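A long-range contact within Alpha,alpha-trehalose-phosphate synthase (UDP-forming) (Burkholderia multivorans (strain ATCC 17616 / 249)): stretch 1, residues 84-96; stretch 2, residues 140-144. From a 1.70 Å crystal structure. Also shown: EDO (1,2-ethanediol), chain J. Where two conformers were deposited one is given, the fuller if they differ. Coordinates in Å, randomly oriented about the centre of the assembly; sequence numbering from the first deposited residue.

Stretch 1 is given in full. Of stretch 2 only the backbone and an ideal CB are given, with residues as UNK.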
# COMPACT_ATOMS: atom_id res chain seq x y z
N GLN A 84 15.55 15.22 15.01
CA GLN A 84 14.27 15.56 14.40
C GLN A 84 14.30 15.50 12.88
O GLN A 84 13.25 15.31 12.26
CB GLN A 84 13.82 16.95 14.87
CG GLN A 84 13.56 17.01 16.38
CD GLN A 84 12.96 18.33 16.83
OE1 GLN A 84 13.19 19.37 16.23
NE2 GLN A 84 12.18 18.29 17.91
N TYR A 85 15.48 15.64 12.27
CA TYR A 85 15.64 15.59 10.83
C TYR A 85 15.84 14.16 10.33
O TYR A 85 15.21 13.76 9.35
CB TYR A 85 16.83 16.47 10.41
CG TYR A 85 17.00 16.71 8.92
CD1 TYR A 85 17.53 15.73 8.09
CD2 TYR A 85 16.68 17.95 8.36
CE1 TYR A 85 17.72 15.96 6.72
CE2 TYR A 85 16.85 18.19 7.00
CZ TYR A 85 17.38 17.20 6.19
OH TYR A 85 17.56 17.45 4.84
N TYR A 86 16.70 13.37 11.00
CA TYR A 86 17.08 12.05 10.50
C TYR A 86 16.51 10.88 11.29
O TYR A 86 16.49 9.76 10.77
CB TYR A 86 18.61 11.91 10.49
CG TYR A 86 19.27 12.76 9.43
CD1 TYR A 86 19.15 12.43 8.09
CD2 TYR A 86 20.00 13.89 9.78
CE1 TYR A 86 19.75 13.21 7.11
CE2 TYR A 86 20.61 14.67 8.81
CZ TYR A 86 20.48 14.32 7.48
OH TYR A 86 21.07 15.10 6.51
N ARG A 87 16.07 11.09 12.53
CA ARG A 87 15.60 10.00 13.39
C ARG A 87 14.21 10.31 13.91
O ARG A 87 13.89 10.13 15.09
CB ARG A 87 16.56 9.75 14.54
CG ARG A 87 17.96 9.38 14.09
CD ARG A 87 18.84 8.99 15.27
NE ARG A 87 18.39 7.76 15.91
CZ ARG A 87 17.83 7.70 17.11
NH1 ARG A 87 17.66 8.81 17.83
NH2 ARG A 87 17.45 6.53 17.60
N GLY A 88 13.36 10.81 13.02
CA GLY A 88 12.01 11.17 13.41
C GLY A 88 11.01 10.91 12.31
O GLY A 88 10.99 9.82 11.73
N PHE A 89 10.22 11.92 11.98
CA PHE A 89 9.04 11.72 11.14
C PHE A 89 9.41 11.27 9.72
O PHE A 89 8.74 10.40 9.15
CB PHE A 89 8.22 13.02 11.10
CG PHE A 89 7.12 13.02 10.07
CD1 PHE A 89 5.90 12.40 10.34
CD2 PHE A 89 7.31 13.64 8.84
CE1 PHE A 89 4.89 12.40 9.39
CE2 PHE A 89 6.30 13.65 7.89
CZ PHE A 89 5.09 13.02 8.16
N SER A 90 10.46 11.85 9.13
CA SER A 90 10.83 11.54 7.75
C SER A 90 11.13 10.05 7.59
O SER A 90 10.68 9.41 6.63
CB SER A 90 12.05 12.34 7.31
OG SER A 90 11.82 13.73 7.31
N ASN A 91 11.91 9.50 8.50
CA ASN A 91 12.29 8.10 8.34
C ASN A 91 11.36 7.14 9.07
O ASN A 91 11.26 5.97 8.67
CB ASN A 91 13.74 7.90 8.81
CG ASN A 91 14.75 8.45 7.79
OD1 ASN A 91 14.57 8.31 6.58
ND2 ASN A 91 15.81 9.08 8.29
N ALA A 92 10.67 7.60 10.11
CA ALA A 92 9.73 6.72 10.81
C ALA A 92 8.37 6.66 10.15
O ALA A 92 7.65 5.68 10.36
CB ALA A 92 9.56 7.17 12.27
N THR A 93 7.99 7.67 9.37
CA THR A 93 6.65 7.72 8.79
C THR A 93 6.69 7.88 7.27
O THR A 93 6.13 7.05 6.56
CB THR A 93 5.82 8.87 9.40
OG1 THR A 93 5.80 8.76 10.82
CG2 THR A 93 4.38 8.83 8.89
N LEU A 94 7.34 8.94 6.76
CA LEU A 94 7.32 9.21 5.33
C LEU A 94 7.99 8.08 4.55
O LEU A 94 7.39 7.48 3.65
CB LEU A 94 8.04 10.52 5.03
CG LEU A 94 7.29 11.81 5.32
CD1 LEU A 94 8.06 12.99 4.76
CD2 LEU A 94 5.90 11.72 4.72
N TRP A 95 9.24 7.79 4.88
CA TRP A 95 9.98 6.78 4.12
C TRP A 95 9.24 5.45 4.05
O TRP A 95 9.06 4.94 2.93
CB TRP A 95 11.39 6.61 4.69
CG TRP A 95 12.24 5.72 3.83
CD1 TRP A 95 13.09 6.11 2.84
CD2 TRP A 95 12.30 4.29 3.88
NE1 TRP A 95 13.68 5.00 2.26
CE2 TRP A 95 13.21 3.88 2.88
CE3 TRP A 95 11.67 3.32 4.67
CZ2 TRP A 95 13.51 2.54 2.65
CZ3 TRP A 95 11.97 1.98 4.44
CH2 TRP A 95 12.88 1.61 3.44
N PRO A 96 8.78 4.84 5.15
CA PRO A 96 8.12 3.53 4.97
C PRO A 96 6.82 3.62 4.18
O PRO A 96 6.57 2.72 3.35
CB PRO A 96 7.89 3.05 6.42
CG PRO A 96 7.95 4.29 7.26
CD PRO A 96 8.98 5.15 6.58
N UNK A 140 14.51 15.93 -2.16
CA UNK A 140 14.07 14.72 -1.47
C UNK A 140 13.26 14.95 -0.19
O UNK A 140 13.07 16.09 0.26
CB UNK A 140 15.30 13.87 -1.13
N UNK A 141 12.80 13.84 0.39
CA UNK A 141 11.66 13.86 1.30
C UNK A 141 11.97 14.50 2.66
O UNK A 141 11.03 14.94 3.33
CB UNK A 141 11.16 12.43 1.51
N UNK A 142 13.24 14.55 3.09
CA UNK A 142 13.54 15.20 4.36
C UNK A 142 13.25 16.69 4.31
O UNK A 142 13.09 17.32 5.36
CB UNK A 142 15.00 14.97 4.74
N UNK A 143 13.22 17.26 3.10
CA UNK A 143 13.09 18.70 2.91
C UNK A 143 11.79 19.06 2.20
O UNK A 143 11.67 20.14 1.63
CB UNK A 143 14.28 19.24 2.12
N UNK A 144 10.83 18.14 2.17
CA UNK A 144 9.55 18.43 1.52
C UNK A 144 8.91 19.76 1.94
O UNK A 144 8.47 20.51 1.05
CB UNK A 144 8.57 17.29 1.81
C1 EDO J . 15.79 5.05 5.87
O1 EDO J . 15.00 5.13 7.06
C2 EDO J . 15.70 3.63 5.33
O2 EDO J . 16.09 2.72 6.36

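Position 140 sets little constraint from stretch 1: no atom of it lies within 5.5 Å of the ideal CB. The backbone does speak, because phi/psi of 79°/176° lies in a region that glycine enters most easily and a residue with a CB rarely. The deposited residue is nevertheless D140; its side chain makes no contact with stretch 1, and OD1 is hydrogen-bonded elsewhere in the structure.

Position 141 points its CA-to-CB bond toward the helix, with the ideal CB 4.5 Å from L94 CD1. Around it stretch 1 offers the flank of L94, the backbone of S90, the indole carbon W95 CD1 and, farther along, the carbonyl oxygen N91 OD1. A leucine or methionine could use the apolar part, but only a long side chain with a donor at its tip could also reach the amide. A tyrosine suits both demands, and Y141 is what is deposited. With chi1 in p, its ring lies against the helix, CD2 lying 4.4 Å from L94 CB and CZ 3.8 Å from W95 CD1, while OH donates to N91 OD1 at 2.8 Å. N91 ND2 donates to Y86 O at 2.7 Å, and OD1 is turned to the phenol.

Position 142 is the closest in backbone register, its CA 5.7 Å from that of S90. The ideal CB already sits 3.5 Å from Y85 CE1 and 4.3 Å from S90 OG, so space beside the CB is limited, but beyond it the ring of Y86 and the carbonyl Y85 O await. A flat side chain fits, aromatic or amide, and one carrying a donor could address the carbonyl. H142 combines these. Its ND1 gives a weak hydrogen bond to Y85 O at 3.4 Å, with an angle of 129°. The edge of Y86 meets one face of the imidazole, whereas the Y85 ring lies nearly parallel but slid apart. The oxygen of water 1 bridges the stretches, within hydrogen-bonding distance of Y85 O (2.8 Å), H142 O (3.2 Å) and S90 OG (2.6 Å).

Position 143 points sideways, its ideal CB 4.6 Å from Y85 OH; a branched aliphatic or methionine could bend back to the phenol. L143 does so, bringing CG to 3.3 Å from Y85 OH and CD2 to 4.0 Å from Y85 CE2, at the ring's edge.

Position 144 points toward stretch 1, but its ideal CB is 5.2 Å from L94 CD1, a loose fit that favours an apolar residue without fixing its shape. L144 is deposited, its CD1 coming no nearer than 5.0 Å to L94 CD1.

Stretch 2, residues 140-144: DYHLL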
# COMPACT_ATOMS: atom_id res chain seq x y z
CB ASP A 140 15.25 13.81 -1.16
CG ASP A 140 14.91 12.33 -1.36
OD1 ASP A 140 13.79 12.04 -1.87
OD2 ASP A 140 15.73 11.46 -1.01
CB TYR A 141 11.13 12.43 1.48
CG TYR A 141 12.12 11.47 2.10
CD1 TYR A 141 13.12 10.86 1.34
CD2 TYR A 141 12.07 11.19 3.46
CE1 TYR A 141 14.03 10.00 1.92
CE2 TYR A 141 12.97 10.33 4.05
CZ TYR A 141 13.95 9.74 3.27
OH TYR A 141 14.85 8.89 3.87
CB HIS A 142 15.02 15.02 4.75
CG HIS A 142 15.44 13.59 4.98
ND1 HIS A 142 15.08 12.88 6.11
CD2 HIS A 142 16.21 12.77 4.24
CE1 HIS A 142 15.61 11.67 6.05
NE2 HIS A 142 16.30 11.58 4.93
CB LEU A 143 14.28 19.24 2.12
CG LEU A 143 15.62 19.21 2.83
CD1 LEU A 143 16.78 19.33 1.83
CD2 LEU A 143 15.66 20.32 3.87
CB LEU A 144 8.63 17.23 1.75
CG LEU A 144 7.37 17.17 0.91
CD1 LEU A 144 7.03 15.73 0.65
CD2 LEU A 144 6.24 17.87 1.66
O HOH W 1 13.57 15.55 7.97
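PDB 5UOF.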